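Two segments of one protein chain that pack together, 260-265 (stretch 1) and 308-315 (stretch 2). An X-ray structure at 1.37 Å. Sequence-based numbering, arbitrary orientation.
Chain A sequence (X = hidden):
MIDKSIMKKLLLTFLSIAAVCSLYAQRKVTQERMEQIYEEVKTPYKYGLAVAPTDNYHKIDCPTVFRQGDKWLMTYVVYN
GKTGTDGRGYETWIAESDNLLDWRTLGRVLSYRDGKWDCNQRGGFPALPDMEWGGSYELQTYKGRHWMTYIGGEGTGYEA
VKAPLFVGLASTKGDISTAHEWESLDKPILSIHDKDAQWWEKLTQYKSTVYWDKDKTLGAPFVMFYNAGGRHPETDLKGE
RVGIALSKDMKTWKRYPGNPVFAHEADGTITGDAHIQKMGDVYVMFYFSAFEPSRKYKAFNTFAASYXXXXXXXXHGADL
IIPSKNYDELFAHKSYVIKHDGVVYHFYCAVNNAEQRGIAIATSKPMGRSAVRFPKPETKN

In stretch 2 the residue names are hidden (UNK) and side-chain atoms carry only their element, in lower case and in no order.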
# COMPACT_ATOMS: atom_id res chain seq x y z
N PRO A 260 0.04 -16.02 -9.55
CA PRO A 260 -0.54 -14.72 -9.08
C PRO A 260 -2.00 -14.58 -9.48
O PRO A 260 -2.43 -15.15 -10.48
CB PRO A 260 0.36 -13.67 -9.77
CG PRO A 260 0.99 -14.38 -10.94
CD PRO A 260 1.01 -15.86 -10.65
N VAL A 261 -2.80 -13.82 -8.72
CA VAL A 261 -4.22 -13.66 -9.02
C VAL A 261 -4.54 -12.37 -9.82
O VAL A 261 -5.67 -12.20 -10.27
CB VAL A 261 -5.08 -13.65 -7.74
CG1 VAL A 261 -4.90 -14.95 -6.99
CG2 VAL A 261 -4.79 -12.42 -6.86
N PHE A 262 -3.57 -11.48 -9.96
CA PHE A 262 -3.80 -10.25 -10.71
C PHE A 262 -2.50 -9.69 -11.21
O PHE A 262 -1.60 -9.46 -10.44
CB PHE A 262 -4.48 -9.22 -9.81
CG PHE A 262 -5.01 -8.04 -10.56
CD1 PHE A 262 -5.90 -8.18 -11.62
CD2 PHE A 262 -4.67 -6.78 -10.14
CE1 PHE A 262 -6.40 -7.07 -12.29
CE2 PHE A 262 -5.15 -5.67 -10.80
CZ PHE A 262 -6.02 -5.80 -11.88
N ALA A 263 -2.42 -9.50 -12.53
CA ALA A 263 -1.21 -9.06 -13.17
C ALA A 263 -1.57 -8.40 -14.49
O ALA A 263 -2.63 -8.66 -15.05
CB ALA A 263 -0.30 -10.24 -13.44
N HIS A 264 -0.64 -7.57 -14.98
CA HIS A 264 -0.69 -7.03 -16.33
C HIS A 264 0.62 -7.33 -17.05
O HIS A 264 1.67 -6.84 -16.67
CB HIS A 264 -0.95 -5.53 -16.24
CG HIS A 264 -2.26 -5.22 -15.60
ND1 HIS A 264 -2.37 -4.90 -14.26
CD2 HIS A 264 -3.51 -5.16 -16.11
CE1 HIS A 264 -3.64 -4.67 -13.98
NE2 HIS A 264 -4.35 -4.82 -15.09
N GLU A 265 0.57 -8.17 -18.08
CA GLU A 265 1.79 -8.66 -18.67
C GLU A 265 2.36 -7.78 -19.77
O GLU A 265 1.95 -7.87 -20.94
CB GLU A 265 1.58 -10.07 -19.21
CG GLU A 265 1.23 -11.10 -18.18
CD GLU A 265 2.36 -11.35 -17.20
OE1 GLU A 265 3.55 -11.10 -17.51
OE2 GLU A 265 2.05 -11.76 -16.06
N UNK A 308 -15.07 -13.39 -5.55
CA UNK A 308 -14.42 -14.57 -4.95
C UNK A 308 -12.95 -14.41 -4.50
O UNK A 308 -12.30 -15.39 -4.14
o UNK A 308 -14.03 -16.30 -8.17
c UNK A 308 -14.54 -15.75 -5.92
o UNK A 308 -12.80 -14.75 -7.25
c UNK A 308 -13.73 -15.58 -7.20
N UNK A 309 -12.44 -13.18 -4.53
CA UNK A 309 -11.06 -12.82 -4.17
C UNK A 309 -9.96 -13.30 -5.11
O UNK A 309 -8.83 -12.86 -4.96
c UNK A 309 -11.52 -12.49 -1.65
c UNK A 309 -11.17 -11.01 -1.59
c UNK A 309 -11.25 -13.12 -0.28
c UNK A 309 -10.72 -13.21 -2.72
N UNK A 310 -10.29 -14.11 -6.12
CA UNK A 310 -9.29 -14.74 -6.99
C UNK A 310 -9.36 -14.27 -8.46
O UNK A 310 -8.34 -14.04 -9.08
c UNK A 310 -9.41 -16.27 -6.90
c UNK A 310 -8.60 -16.93 -8.00
c UNK A 310 -8.96 -16.73 -5.51
N UNK A 311 -10.57 -14.18 -8.99
CA UNK A 311 -10.79 -13.74 -10.36
C UNK A 311 -11.21 -12.28 -10.36
O UNK A 311 -12.26 -11.96 -9.84
c UNK A 311 -11.87 -14.60 -11.00
o UNK A 311 -12.11 -16.85 -10.33
n UNK A 311 -10.48 -16.38 -11.77
c UNK A 311 -11.51 -16.05 -11.02
N UNK A 312 -10.37 -11.44 -10.94
CA UNK A 312 -10.52 -9.98 -10.83
C UNK A 312 -10.89 -9.41 -12.17
O UNK A 312 -10.26 -9.72 -13.15
c UNK A 312 -10.43 -7.91 -7.58
c UNK A 312 -9.20 -9.40 -10.31
c UNK A 312 -8.33 -10.79 -8.34
c UNK A 312 -9.03 -9.74 -8.86
c UNK A 312 -9.60 -9.35 -5.26
c UNK A 312 -9.20 -9.74 -6.55
c UNK A 312 -10.41 -8.22 -5.14
n UNK A 312 -8.46 -10.82 -6.96
c UNK A 312 -10.82 -7.50 -6.28
c UNK A 312 -9.62 -9.05 -7.72
N UNK A 313 -11.93 -8.56 -12.20
CA UNK A 313 -12.34 -7.87 -13.42
C UNK A 313 -11.76 -6.47 -13.31
O UNK A 313 -12.01 -5.77 -12.32
o UNK A 313 -14.44 -9.11 -13.56
c UNK A 313 -14.29 -7.01 -14.78
c UNK A 313 -13.87 -7.79 -13.53
N UNK A 314 -11.01 -6.05 -14.32
CA UNK A 314 -10.32 -4.76 -14.34
C UNK A 314 -11.28 -3.67 -14.81
O UNK A 314 -12.05 -3.89 -15.71
o UNK A 314 -7.93 -3.29 -13.91
o UNK A 314 -6.90 -4.16 -15.66
c UNK A 314 -7.92 -4.04 -14.91
c UNK A 314 -9.11 -4.88 -15.29
N UNK A 315 -11.26 -2.49 -14.18
CA UNK A 315 -11.98 -1.35 -14.72
C UNK A 315 -11.63 -1.01 -16.16
O UNK A 315 -10.48 -0.86 -16.49
n UNK A 315 -12.47 3.42 -14.61
c UNK A 315 -14.86 3.56 -15.35
c UNK A 315 -15.97 2.79 -15.53
c UNK A 315 -11.68 -0.14 -13.82
c UNK A 315 -11.62 2.40 -14.24
c UNK A 315 -14.78 0.74 -14.88
c UNK A 315 -13.69 2.90 -14.89
c UNK A 315 -15.93 1.37 -15.32
c UNK A 315 -13.63 1.51 -14.66
c UNK A 315 -12.29 1.21 -14.23
O HOH W 1 -7.96 -12.37 -11.82

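Position 308 carries four side-chain atoms, two carbons with two oxygens on the second, and lies beyond reach of stretch 1. Two oxygens on the second carbon, with no nitrogen, make this a carboxylate one carbon removed from CA: Asp308. Its OD1 accepts from N of 310 at 2.8 Å and from N of 311 at 2.9 Å, which agrees with a carboxylate but would not by itself exclude an amide.

Position 309 has four carbons forked at the second, and its side chain comes no nearer to stretch 1 than 7.3 Å. The late fork identifies Leu309. Its part in the contact is slight and made by its backbone, O of Leu309 lying 4.5 Å from CG2 of Val261.

At 310 the side chain is three carbons, branched at the first, with the CA-to-CB bond directed sideways. One terminal carbon lies 4.3 Å from CG1 of Val261. Branching at CB without a heteroatom gives Val310, and CG1 is the atom that meets Val261.

Position 311 shows two carbons, the second bearing one oxygen and one nitrogen, and its CA-to-CB bond points away from stretch 1. Taken with the assigned elements, this is Asn311.

Position 312 holds ten side-chain atoms: CB, then a fused five- and six-membered ring system of eight carbons and one nitrogen, which defines Trp312. CB approaches CD1 of Phe262 at 3.8 Å, and CD1 of Trp312 lies 3.6 Å from O of Val261, which sits at the edge of the indole. Within stretch 2, NE1 donates to O of Leu309 at 2.9 Å, a bond that ties the indole to its own backbone.

At 313, one carbon carries an oxygen and a carbon, and the CA-to-CB bond points away. Branching at CB with one hydroxyl gives Thr313, in a short strand segment.

Position 314 again has two carbons and two oxygens. One oxygen is 2.7 Å from NE2 of His264; the other is 3.8 Å from CZ of Phe262, near the plane of that ring. The carboxylate is Asp314, with OD2 facing His264 and OD1 facing Phe262.

Position 315 has another fused bicycle of eight ring carbons and one nitrogen, 8.2 Å from stretch 1: Trp315.

The contact buries 294 Å² and combines apolar packing with directed polar links. Val261 packs on Val310 and Trp312, while the Phe262 and Trp312 rings meet obliquely, with planes at 55°. Water 1 donates to O of Val261 (2.8 Å) and accepts from N of Trp312 (2.7 Å), bridging the backbones. Farther along, NE2 of His264 donates to OD2 of Asp314 at 2.7 Å and 163°, a nearly linear hydrogen bond that is the sole direct one between the stretches.

Stretch 2 308-315: DLVNWTDW
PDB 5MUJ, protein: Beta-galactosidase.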